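Local coordinates for iron-containing alcohol dehydrogenase (Ralstonia eutropha, PDB 3JZD), which probably reduces maleylacetate to 3-oxoadipate with NADH or NADPH, as a homodimeric member of the iron-containing alcohol dehydrogenase family, at residues 64-69 against 102-107; 174-179 against 201-206; 285-290 against 296-301. One frame throughout, in Å; residues are numbered along the deposited sequence.

Interaction 1 of 3, residues 64-69 against 102-107; sequences GVYAGA and TGLGKA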
loop_
_atom_site.group_PDB
_atom_site.type_symbol
_atom_site.label_atom_id
_atom_site.label_comp_id
_atom_site.label_asym_id
_atom_site.label_seq_id
_atom_site.Cartn_x
_atom_site.Cartn_y
_atom_site.Cartn_z
ATOM N N GLY A 64 10.904 23.514 -21.943
ATOM C CA GLY A 64 10.074 23.528 -23.149
ATOM C C GLY A 64 9.109 22.356 -23.208
ATOM O O GLY A 64 9.043 21.544 -22.288
ATOM N N VAL A 65 8.372 22.269 -24.310
ATOM C CA VAL A 65 7.379 21.237 -24.515
ATOM C C VAL A 65 7.717 20.434 -25.750
ATOM O O VAL A 65 7.975 20.989 -26.800
ATOM C CB VAL A 65 5.965 21.823 -24.706
ATOM C CG1 VAL A 65 4.961 20.726 -25.085
ATOM C CG2 VAL A 65 5.524 22.557 -23.469
ATOM N N TYR A 66 7.766 19.127 -25.594
ATOM C CA TYR A 66 7.984 18.225 -26.684
ATOM C C TYR A 66 6.648 17.541 -26.845
ATOM O O TYR A 66 6.274 16.689 -26.026
ATOM C CB TYR A 66 9.043 17.193 -26.362
ATOM C CG TYR A 66 9.210 16.219 -27.504
ATOM C CD1 TYR A 66 8.491 15.044 -27.552
ATOM C CD2 TYR A 66 10.056 16.514 -28.562
ATOM C CE1 TYR A 66 8.634 14.167 -28.607
ATOM C CE2 TYR A 66 10.222 15.641 -29.606
ATOM C CZ TYR A 66 9.522 14.483 -29.624
ATOM O OH TYR A 66 9.685 13.629 -30.657
ATOM N N ALA A 67 5.955 17.906 -27.914
ATOM C CA ALA A 67 4.594 17.447 -28.182
ATOM C C ALA A 67 4.494 16.356 -29.220
ATOM O O ALA A 67 3.559 16.352 -30.006
ATOM C CB ALA A 67 3.748 18.619 -28.613
ATOM N N GLY A 68 5.387 15.388 -29.193
ATOM C CA GLY A 68 5.305 14.290 -30.134
ATOM C C GLY A 68 5.084 12.917 -29.532
ATOM O O GLY A 68 5.474 11.923 -30.130
ATOM N N ALA A 69 4.464 12.803 -28.368
ATOM C CA ALA A 69 4.189 11.462 -27.847
ATOM C C ALA A 69 3.285 10.786 -28.870
ATOM O O ALA A 69 2.464 11.465 -29.497
ATOM C CB ALA A 69 3.515 11.495 -26.535
ATOM N N THR A 102 3.196 8.881 -20.701
ATOM C CA THR A 102 3.986 8.302 -19.629
ATOM C C THR A 102 5.046 7.404 -20.245
ATOM O O THR A 102 6.190 7.413 -19.843
ATOM C CB THR A 102 3.119 7.434 -18.689
ATOM O OG1 THR A 102 2.129 8.242 -18.099
ATOM C CG2 THR A 102 3.958 6.752 -17.556
ATOM N N GLY A 103 4.654 6.656 -21.270
ATOM C CA GLY A 103 5.534 5.726 -21.949
ATOM C C GLY A 103 6.718 6.380 -22.613
ATOM O O GLY A 103 7.796 5.825 -22.569
ATOM N N LEU A 104 6.506 7.521 -23.276
ATOM C CA LEU A 104 7.623 8.311 -23.842
ATOM C C LEU A 104 8.571 8.767 -22.697
ATOM O O LEU A 104 9.809 8.734 -22.816
ATOM C CB LEU A 104 7.075 9.546 -24.585
ATOM C CG LEU A 104 8.079 10.416 -25.326
ATOM C CD1 LEU A 104 8.845 9.502 -26.300
ATOM C CD2 LEU A 104 7.407 11.613 -26.049
ATOM N N GLY A 105 7.986 9.197 -21.587
ATOM C CA GLY A 105 8.787 9.603 -20.416
ATOM C C GLY A 105 9.631 8.432 -19.931
ATOM O O GLY A 105 10.826 8.599 -19.639
ATOM N N LYS A 106 9.013 7.248 -19.884
ATOM C CA LYS A 106 9.685 6.018 -19.457
ATOM C C LYS A 106 10.849 5.701 -20.379
ATOM O O LYS A 106 11.878 5.245 -19.904
ATOM C CB LYS A 106 8.726 4.815 -19.407
ATOM C CG LYS A 106 7.717 4.875 -18.267
ATOM C CD LYS A 106 6.882 3.604 -18.153
ATOM C CE LYS A 106 6.096 3.515 -16.854
ATOM N NZ LYS A 106 5.338 2.215 -16.742
ATOM N N ALA A 107 10.667 5.934 -21.684
ATOM C CA ALA A 107 11.708 5.654 -22.669
ATOM C C ALA A 107 12.862 6.594 -22.460
ATOM O O ALA A 107 13.996 6.189 -22.530
ATOM C CB ALA A 107 11.163 5.778 -24.106
#

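Interaction 2 of 3, residues 174-179 against 201-206; sequences NAIAHA and RALAAG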
loop_
_atom_site.group_PDB
_atom_site.type_symbol
_atom_site.label_atom_id
_atom_site.label_comp_id
_atom_site.label_asym_id
_atom_site.label_seq_id
_atom_site.Cartn_x
_atom_site.Cartn_y
_atom_site.Cartn_z
ATOM N N ASN A 174 -10.050 -0.693 -18.686
ATOM C CA ASN A 174 -8.649 -1.103 -18.796
ATOM C C ASN A 174 -8.063 -1.206 -17.364
ATOM O O ASN A 174 -7.426 -2.194 -17.000
ATOM C CB ASN A 174 -7.929 -0.106 -19.693
ATOM C CG ASN A 174 -6.463 -0.381 -19.871
ATOM O OD1 ASN A 174 -5.932 -1.441 -19.514
ATOM N ND2 ASN A 174 -5.793 0.582 -20.431
ATOM N N ALA A 175 -8.329 -0.211 -16.537
ATOM C CA ALA A 175 -7.835 -0.215 -15.159
ATOM C C ALA A 175 -8.469 -1.382 -14.368
ATOM O O ALA A 175 -7.774 -2.094 -13.672
ATOM C CB ALA A 175 -8.149 1.113 -14.500
ATOM N N ILE A 176 -9.790 -1.574 -14.505
ATOM C CA ILE A 176 -10.472 -2.686 -13.820
ATOM C C ILE A 176 -9.837 -4.018 -14.217
ATOM O O ILE A 176 -9.678 -4.882 -13.378
ATOM C CB ILE A 176 -11.998 -2.702 -14.098
ATOM C CG1 ILE A 176 -12.662 -1.583 -13.318
ATOM C CG2 ILE A 176 -12.623 -4.095 -13.734
ATOM C CD1 ILE A 176 -14.101 -1.310 -13.656
ATOM N N ALA A 177 -9.451 -4.157 -15.489
ATOM C CA ALA A 177 -8.792 -5.387 -15.958
ATOM C C ALA A 177 -7.560 -5.689 -15.156
ATOM O O ALA A 177 -7.316 -6.856 -14.852
ATOM C CB ALA A 177 -8.370 -5.306 -17.482
ATOM N N HIS A 178 -6.748 -4.661 -14.867
ATOM C CA HIS A 178 -5.492 -4.885 -14.101
ATOM C C HIS A 178 -5.823 -5.507 -12.737
ATOM O O HIS A 178 -5.217 -6.491 -12.299
ATOM C CB HIS A 178 -4.720 -3.586 -13.803
ATOM C CG HIS A 178 -4.430 -2.714 -14.992
ATOM N ND1 HIS A 178 -4.188 -3.204 -16.258
ATOM C CD2 HIS A 178 -4.264 -1.372 -15.072
ATOM C CE1 HIS A 178 -3.924 -2.197 -17.076
ATOM N NE2 HIS A 178 -3.965 -1.073 -16.381
ATOM N N ALA A 179 -6.793 -4.908 -12.073
ATOM C CA ALA A 179 -7.235 -5.380 -10.780
ATOM C C ALA A 179 -7.873 -6.781 -10.858
ATOM O O ALA A 179 -7.622 -7.652 -10.004
ATOM C CB ALA A 179 -8.247 -4.352 -10.139
ATOM N N ARG A 201 -14.100 -1.290 -7.082
ATOM C CA ARG A 201 -15.279 -0.704 -6.491
ATOM C C ARG A 201 -15.375 0.769 -6.849
ATOM O O ARG A 201 -16.444 1.257 -7.195
ATOM C CB ARG A 201 -15.228 -0.849 -4.978
ATOM C CG ARG A 201 -16.522 -1.053 -4.308
ATOM C CD ARG A 201 -16.419 -1.040 -2.755
ATOM N NE ARG A 201 -15.104 -1.437 -2.194
ATOM C CZ ARG A 201 -14.627 -2.690 -2.051
ATOM N NH1 ARG A 201 -15.330 -3.777 -2.472
ATOM N NH2 ARG A 201 -13.397 -2.841 -1.512
ATOM N N ALA A 202 -14.247 1.468 -6.763
ATOM C CA ALA A 202 -14.196 2.894 -7.058
ATOM C C ALA A 202 -14.588 3.182 -8.526
ATOM O O ALA A 202 -15.382 4.070 -8.812
ATOM C CB ALA A 202 -12.812 3.466 -6.728
ATOM N N LEU A 203 -14.014 2.438 -9.441
ATOM C CA LEU A 203 -14.323 2.609 -10.874
ATOM C C LEU A 203 -15.732 2.170 -11.237
ATOM O O LEU A 203 -16.430 2.827 -11.979
ATOM C CB LEU A 203 -13.290 1.885 -11.723
ATOM C CG LEU A 203 -11.926 2.608 -11.708
ATOM C CD1 LEU A 203 -10.748 1.652 -11.866
ATOM C CD2 LEU A 203 -11.895 3.751 -12.724
ATOM N N ALA A 204 -16.169 1.073 -10.659
ATOM C CA ALA A 204 -17.495 0.579 -10.929
ATOM C C ALA A 204 -18.534 1.614 -10.531
ATOM O O ALA A 204 -19.566 1.701 -11.189
ATOM C CB ALA A 204 -17.745 -0.739 -10.232
ATOM N N ALA A 205 -18.280 2.370 -9.466
ATOM C CA ALA A 205 -19.166 3.446 -9.055
ATOM C C ALA A 205 -18.896 4.731 -9.835
ATOM O O ALA A 205 -19.808 5.505 -10.109
ATOM C CB ALA A 205 -18.987 3.752 -7.567
ATOM N N GLY A 206 -17.642 4.994 -10.136
ATOM C CA GLY A 206 -17.291 6.196 -10.861
ATOM C C GLY A 206 -17.691 6.238 -12.332
ATOM O O GLY A 206 -17.966 7.308 -12.859
#

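Interaction 3 of 3, residues 285-290 against 296-301; sequences RATGAG and ATLFDL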
loop_
_atom_site.group_PDB
_atom_site.type_symbol
_atom_site.label_atom_id
_atom_site.label_comp_id
_atom_site.label_asym_id
_atom_site.label_seq_id
_atom_site.Cartn_x
_atom_site.Cartn_y
_atom_site.Cartn_z
ATOM N N ARG A 285 -18.598 -8.810 -5.983
ATOM C CA ARG A 285 -18.887 -7.973 -4.821
ATOM C C ARG A 285 -18.496 -6.536 -5.114
ATOM O O ARG A 285 -19.246 -5.626 -4.804
ATOM C CB ARG A 285 -18.122 -8.476 -3.600
ATOM C CG ARG A 285 -18.435 -7.745 -2.314
ATOM C CD ARG A 285 -17.829 -8.438 -1.090
ATOM N NE ARG A 285 -16.369 -8.521 -1.163
ATOM C CZ ARG A 285 -15.593 -9.192 -0.304
ATOM N NH1 ARG A 285 -16.129 -9.856 0.720
ATOM N NH2 ARG A 285 -14.270 -9.215 -0.464
ATOM N N ALA A 286 -17.326 -6.322 -5.711
ATOM C CA ALA A 286 -16.864 -4.966 -5.961
ATOM C C ALA A 286 -17.661 -4.245 -7.088
ATOM O O ALA A 286 -17.708 -3.018 -7.141
ATOM C CB ALA A 286 -15.352 -4.982 -6.259
ATOM N N THR A 287 -18.266 -5.004 -7.993
ATOM C CA THR A 287 -19.044 -4.429 -9.096
ATOM C C THR A 287 -20.558 -4.414 -8.828
ATOM O O THR A 287 -21.328 -3.895 -9.623
ATOM C CB THR A 287 -18.808 -5.207 -10.408
ATOM O OG1 THR A 287 -19.108 -6.577 -10.200
ATOM C CG2 THR A 287 -17.356 -5.074 -10.902
ATOM N N GLY A 288 -20.986 -4.937 -7.685
ATOM C CA GLY A 288 -22.403 -4.954 -7.343
ATOM C C GLY A 288 -23.198 -5.921 -8.189
ATOM O O GLY A 288 -24.383 -5.721 -8.411
ATOM N N ALA A 289 -22.540 -7.001 -8.593
ATOM C CA ALA A 289 -23.076 -8.019 -9.468
ATOM C C ALA A 289 -24.225 -8.832 -8.869
ATOM O O ALA A 289 -25.055 -9.383 -9.615
ATOM C CB ALA A 289 -21.937 -8.950 -9.848
ATOM N N GLY A 290 -24.312 -8.898 -7.534
ATOM C CA GLY A 290 -25.323 -9.775 -6.892
ATOM C C GLY A 290 -25.118 -11.208 -7.357
ATOM O O GLY A 290 -24.020 -11.751 -7.296
ATOM N N ALA A 296 -20.645 -11.045 -16.999
ATOM C CA ALA A 296 -21.841 -10.360 -17.481
ATOM C C ALA A 296 -21.937 -8.947 -16.943
ATOM O O ALA A 296 -22.391 -8.029 -17.656
ATOM C CB ALA A 296 -23.114 -11.155 -17.137
ATOM N N THR A 297 -21.533 -8.780 -15.682
ATOM C CA THR A 297 -21.619 -7.502 -15.009
ATOM C C THR A 297 -20.699 -6.471 -15.658
ATOM O O THR A 297 -21.111 -5.341 -15.875
ATOM C CB THR A 297 -21.403 -7.647 -13.462
ATOM O OG1 THR A 297 -22.362 -8.564 -12.939
ATOM C CG2 THR A 297 -21.570 -6.321 -12.734
ATOM N N LEU A 298 -19.466 -6.866 -15.984
ATOM C CA LEU A 298 -18.502 -5.945 -16.612
ATOM C C LEU A 298 -18.891 -5.613 -18.059
ATOM O O LEU A 298 -18.680 -4.500 -18.542
ATOM C CB LEU A 298 -17.063 -6.525 -16.489
ATOM C CG LEU A 298 -16.630 -6.444 -15.014
ATOM C CD1 LEU A 298 -15.457 -7.300 -14.680
ATOM C CD2 LEU A 298 -16.379 -4.913 -14.687
ATOM N N PHE A 299 -19.472 -6.594 -18.742
ATOM C CA PHE A 299 -20.019 -6.395 -20.064
ATOM C C PHE A 299 -21.077 -5.304 -19.997
ATOM O O PHE A 299 -21.028 -4.362 -20.774
ATOM C CB PHE A 299 -20.659 -7.660 -20.571
ATOM C CG PHE A 299 -21.248 -7.529 -21.924
ATOM C CD1 PHE A 299 -22.543 -7.051 -22.085
ATOM C CD2 PHE A 299 -20.540 -7.921 -23.042
ATOM C CE1 PHE A 299 -23.131 -6.946 -23.369
ATOM C CE2 PHE A 299 -21.138 -7.826 -24.330
ATOM C CZ PHE A 299 -22.413 -7.334 -24.477
ATOM N N ASP A 300 -22.018 -5.445 -19.070
ATOM C CA ASP A 300 -23.079 -4.440 -18.897
ATOM C C ASP A 300 -22.534 -3.067 -18.528
ATOM O O ASP A 300 -23.090 -2.053 -18.939
ATOM C CB ASP A 300 -24.101 -4.829 -17.814
ATOM C CG ASP A 300 -24.943 -5.999 -18.183
ATOM O OD1 ASP A 300 -24.930 -6.413 -19.364
ATOM O OD2 ASP A 300 -25.615 -6.550 -17.265
ATOM N N LEU A 301 -21.480 -3.016 -17.728
ATOM C CA LEU A 301 -20.908 -1.726 -17.321
ATOM C C LEU A 301 -20.387 -0.974 -18.547
ATOM O O LEU A 301 -20.487 0.281 -18.639
ATOM C CB LEU A 301 -19.754 -1.952 -16.335
ATOM C CG LEU A 301 -19.128 -0.793 -15.566
ATOM C CD1 LEU A 301 -20.235 -0.097 -14.783
ATOM C CD2 LEU A 301 -18.032 -1.367 -14.647
#

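Interaction 1 of 3, residues 64-69 against 102-107
One methyl of Leu104, CD2, makes every contact between strand end 64-69 and helix 102-107, reaching both the ring of Tyr66 and the backbone corner at Ala69. Leu104 CD2 lies 3.8 Å from Tyr66 CE1, approaching the ring obliquely, and the two side chains cross at about a right angle. The same methyl touches Ala69 CA at 3.7 Å and Ala69 CB at 3.9 Å, so it packs into the corner formed by the ring and the backbone at Ala69. With its CG swung opposite the amide nitrogen (chi1 -175°), Leu104 stretches away from its helix to cover this distance; Tyr66 likewise extends from its strand with chi1 178°.

The fold is the parallel alpha/beta sheet of the N-terminal half, a Rossmann-like nucleotide-binding arrangement. Strand 62-66 is its outermost strand on one side, next to strand 39-42. Leu104 thus links helix 99-112, which follows strand 92-97, to the end of edge strand 62-66, two positions away in the sheet, while Ala81 of helix 75-88 meets both Tyr66 and Leu104 and joins the same cluster.

Polar partners lie outside the two segments: Tyr66 OH is hydrogen-bonded to Asp80 OD2, which fixes the far end of the ring. Backbone bonds join Tyr66 and Ala69 to Cys43, tying the turn to the neighbouring strand end. On the helix, Lys106 touches NAD, and its NZ is held by the carbonyls of Ser126, Thr129 and Val131.

Interaction 2 of 3, residues 174-179 against 201-206
Leu203 reaches across from helix 201-206 to lie against Ala175 and Ile176 of helix 174-179, and the close packing between the segments is confined to these three side chains. Leu203 CD1 rests on the methyl of Ala175, CB, at 3.7 Å. Leu203 CB is met by Ile176 CD1 at 3.8 Å, and Ile176 CG1 lies along the same leucine 3.9 Å from Leu203 CB. Ile176 and Leu203 run antiparallel alongside one another, each extended toward the other helix, so the contact is made flank to flank. In Ile176 the CG1 branch stands opposite the carbonyl carbon (chi1 -74°) and carries CD1 forward to the base of Leu203, leaving CG2 for other neighbours.

The motif is a pair of nearly antiparallel helices, crossing at -154°, in the helical C-terminal part of the iron-containing alcohol dehydrogenase fold. Helices 165-182 and 190-212 are consecutive, so the chain turns back on itself between them. At 10.0 Å the axes are spaced widely enough for one layer of interleaved aliphatic side chains. Cys230 of helix 217-236 also packs on Leu203, and Leu265 of helix 257-272 on Ile176.

Beyond this layer the contact thins out. Ala204, partly exposed, adds a slight edge, its backbone N 4.4 Å from Ile176 CD1. Arg201 turns from the partner helix on the exposed surface, where its NE forms a salt bridge with Glu198. Elsewhere round helix 174-179 His178 is buried, its ND1 and NE2 hydrogen-bonded to His243 NE2 and to the carbonyl of Ala124.

Interaction 3 of 3, residues 285-290 against 296-301
The methyl of Thr297, CG2, lies against the hydroxyl-bearing side of Thr287 where the end of helix 277-287 meets helix 294-304. Van der Waals contact carries the interface. Thr297 CG2 is 3.5 Å from Thr287 OG1 and 3.8 Å from Thr287 CB, the two side chains meeting at a slant. The other branch of Thr287, its CG2, touches Leu298 CD2 at 3.9 Å, and here the side chains cross at about a right angle. The two branches of Thr287 thus meet successive residues of the helix, OG1 the methyl of Thr297 and CG2 that of Leu298. Ala289 adds a further contact, its CB 3.9 Å from Thr297 CB.

The setting is two consecutive helices joined by a short loop in the helical C-terminal part of the fold. Gly288, the first residue to leave helical angles, has positive phi (71°) in a Schellman motif, and the chain turns so that Ala289 comes alongside Thr297. The short loop then leads into helix 294-304.

Each hydroxyl bonds within its own side of the contact, just before it in the chain. Thr287 OG1, placed between the amide nitrogen and the carbonyl carbon at chi1 56°, bonds back to the carbonyls of Ile283 and Arg284. Thr297 OG1 is bonded to Gln292 OE1 and to the carbonyl of Ser293. The charged groups are paired outside the interface, Arg285 with Glu197 and Asp300 with Arg356, and a di(hydroxyethyl)ether molecule, probably from crystallisation, lies about 4 Å from the side chain of Thr297.

Overall arrangement
Interactions 2 and 3 belong to one helical body, their centres about 11 Å apart, and they touch: Ile176 CG2 packs on Leu298 CD2 at 4.0 Å and Ile176 CD1 on Leu301 CD2 at 4.1 Å, while the carbonyl O of Ala286 lies 3.6 Å from Arg201 CG. Interaction 1 lies in the sheet-containing half, its centre about 26 Å from that of interaction 2 and 36 Å from that of interaction 3. The bound NAD lies near the first two: side chains of Ala69 and Ala175 are about 7 Å and 8 Å from it. Interaction 3 is away from the annotated sites.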